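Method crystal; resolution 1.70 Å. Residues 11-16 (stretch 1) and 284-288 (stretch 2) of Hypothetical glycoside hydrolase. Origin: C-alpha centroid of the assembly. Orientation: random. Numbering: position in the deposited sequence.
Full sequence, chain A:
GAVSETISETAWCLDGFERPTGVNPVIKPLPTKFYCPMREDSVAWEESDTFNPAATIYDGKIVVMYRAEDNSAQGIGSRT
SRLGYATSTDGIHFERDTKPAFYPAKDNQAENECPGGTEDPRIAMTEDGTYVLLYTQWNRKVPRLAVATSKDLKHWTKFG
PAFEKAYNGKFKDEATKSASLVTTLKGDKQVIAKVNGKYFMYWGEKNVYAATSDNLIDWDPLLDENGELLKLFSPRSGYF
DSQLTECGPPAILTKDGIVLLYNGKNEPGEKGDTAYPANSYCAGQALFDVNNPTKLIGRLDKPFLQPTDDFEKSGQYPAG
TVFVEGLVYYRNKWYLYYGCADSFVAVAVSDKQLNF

Stretch 1 (11-16) AWCLDG
Stretch 2 284-288: GQALF

An irregular segment, residues 11-16, lies against a β-strand, residues 284-288, which begins earlier in the chain. The strand is extended, with phi/psi from -142/142 at Gln285 to -131/128 at Leu287, so CA-to-CB bonds alternate: Gln285 and Leu287 point toward the loop, Ala286 away. The loop is compact at Trp12 (-69/-19), opens at Cys13 (-83/158) and Leu14 (-95/88), and ends in Gly16 at 82/13, where a CB would jam against the preceding carbonyl. The register sets Trp12 CA 7.8 Å from Leu287 CA and Cys13 CA 6.9 Å from Gln285 CA, so the loop advances as the strand recedes and the two run in opposite senses. At these spacings side chains, not backbone pairing, join them.

The polar link is a two-point amide clasp. Gln285, at chi1 m, chi2 t and chi3 23°, extends its carboxamide to the backbone of Leu14. Leu14 N donates to Gln285 OE1 at 2.9 Å (157°), and Gln285 NE2 donates to Leu14 O at 2.8 Å (162°). One side chain thus satisfies both the NH and the CO of a residue outside regular structure, much as a neighboring strand would. Within the loop, a weak hydrogen bond from Asp15 N to Cys13 O, 3.3 Å, spans the same residue.

The apolar link centers on Trp12, chi1 p and chi2 -93°, its CB directed toward the strand. Leu287, t then p, places CD2 over one face of the indole, 3.8 Å from the centroid of the five-membered ring and 20° off its normal: a CH-pi contact, with CD2 3.6 Å from Trp12 CG. At the ring edge, Trp12 CH2 approaches Gln285 O at 3.6 Å, while Trp12 CZ3 lies 3.9 Å from Gln285 CB.

Together the stretches bury 297 Å².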

# COMPACT_ATOMS: atom_id res chain seq x y z
N ALA A 11 -5.66 19.36 -12.42
CA ALA A 11 -6.79 18.60 -12.99
C ALA A 11 -6.50 17.10 -13.15
O ALA A 11 -7.42 16.30 -13.12
CB ALA A 11 -7.19 19.18 -14.34
N TRP A 12 -5.23 16.74 -13.33
CA TRP A 12 -4.80 15.34 -13.49
C TRP A 12 -4.94 14.50 -12.23
O TRP A 12 -4.91 13.27 -12.32
CB TRP A 12 -3.32 15.25 -13.93
CG TRP A 12 -2.37 15.97 -13.00
CD1 TRP A 12 -1.92 17.27 -13.13
CD2 TRP A 12 -1.75 15.45 -11.81
NE1 TRP A 12 -1.07 17.58 -12.09
CE2 TRP A 12 -0.93 16.48 -11.28
CE3 TRP A 12 -1.79 14.23 -11.15
CZ2 TRP A 12 -0.20 16.32 -10.10
CZ3 TRP A 12 -1.03 14.06 -9.98
CH2 TRP A 12 -0.24 15.10 -9.48
N CYS A 13 -5.03 15.13 -11.06
CA CYS A 13 -4.97 14.37 -9.81
C CYS A 13 -6.32 13.79 -9.43
O CYS A 13 -7.36 14.24 -9.87
CB CYS A 13 -4.36 15.20 -8.68
SG CYS A 13 -5.46 16.32 -7.84
N LEU A 14 -6.29 12.74 -8.61
CA LEU A 14 -7.52 12.13 -8.13
C LEU A 14 -7.81 12.75 -6.76
O LEU A 14 -7.39 12.25 -5.72
CB LEU A 14 -7.39 10.61 -8.07
CG LEU A 14 -8.67 9.86 -7.67
CD1 LEU A 14 -9.78 10.09 -8.70
CD2 LEU A 14 -8.38 8.39 -7.51
N ASP A 15 -8.52 13.86 -6.80
CA ASP A 15 -8.92 14.57 -5.59
C ASP A 15 -10.44 14.51 -5.46
O ASP A 15 -11.08 13.64 -6.05
CB ASP A 15 -8.32 15.99 -5.56
CG ASP A 15 -8.77 16.87 -6.71
OD1 ASP A 15 -9.59 16.46 -7.56
OD2 ASP A 15 -8.24 18.01 -6.76
N GLY A 16 -11.02 15.39 -4.67
CA GLY A 16 -12.45 15.34 -4.42
C GLY A 16 -12.84 14.33 -3.33
O GLY A 16 -14.01 14.02 -3.17
N GLY A 284 0.13 12.54 -0.74
CA GLY A 284 0.36 13.35 -1.94
C GLY A 284 0.12 12.57 -3.22
O GLY A 284 -0.28 11.41 -3.20
N GLN A 285 0.35 13.22 -4.35
CA GLN A 285 0.24 12.57 -5.65
C GLN A 285 1.31 13.05 -6.60
O GLN A 285 1.68 14.22 -6.58
CB GLN A 285 -1.15 12.76 -6.30
CG GLN A 285 -2.27 12.21 -5.41
CD GLN A 285 -3.62 12.23 -6.05
OE1 GLN A 285 -3.75 12.26 -7.29
NE2 GLN A 285 -4.66 12.17 -5.22
N ALA A 286 1.83 12.13 -7.39
CA ALA A 286 2.75 12.44 -8.47
C ALA A 286 2.17 11.97 -9.79
O ALA A 286 1.31 11.10 -9.82
CB ALA A 286 4.10 11.79 -8.22
N LEU A 287 2.70 12.53 -10.87
CA LEU A 287 2.27 12.23 -12.23
C LEU A 287 3.51 11.93 -13.06
O LEU A 287 4.46 12.73 -13.07
CB LEU A 287 1.53 13.42 -12.83
CG LEU A 287 0.85 13.21 -14.17
CD1 LEU A 287 -0.34 12.24 -13.95
CD2 LEU A 287 0.40 14.55 -14.78
N PHE A 288 3.51 10.80 -13.75
CA PHE A 288 4.61 10.44 -14.64
C PHE A 288 4.13 10.34 -16.08
O PHE A 288 2.95 10.09 -16.36
CB PHE A 288 5.22 9.10 -14.23
CG PHE A 288 5.91 9.13 -12.89
CD1 PHE A 288 7.23 9.48 -12.81
CD2 PHE A 288 5.22 8.84 -11.72
CE1 PHE A 288 7.87 9.52 -11.57
CE2 PHE A 288 5.86 8.89 -10.48
CZ PHE A 288 7.18 9.24 -10.42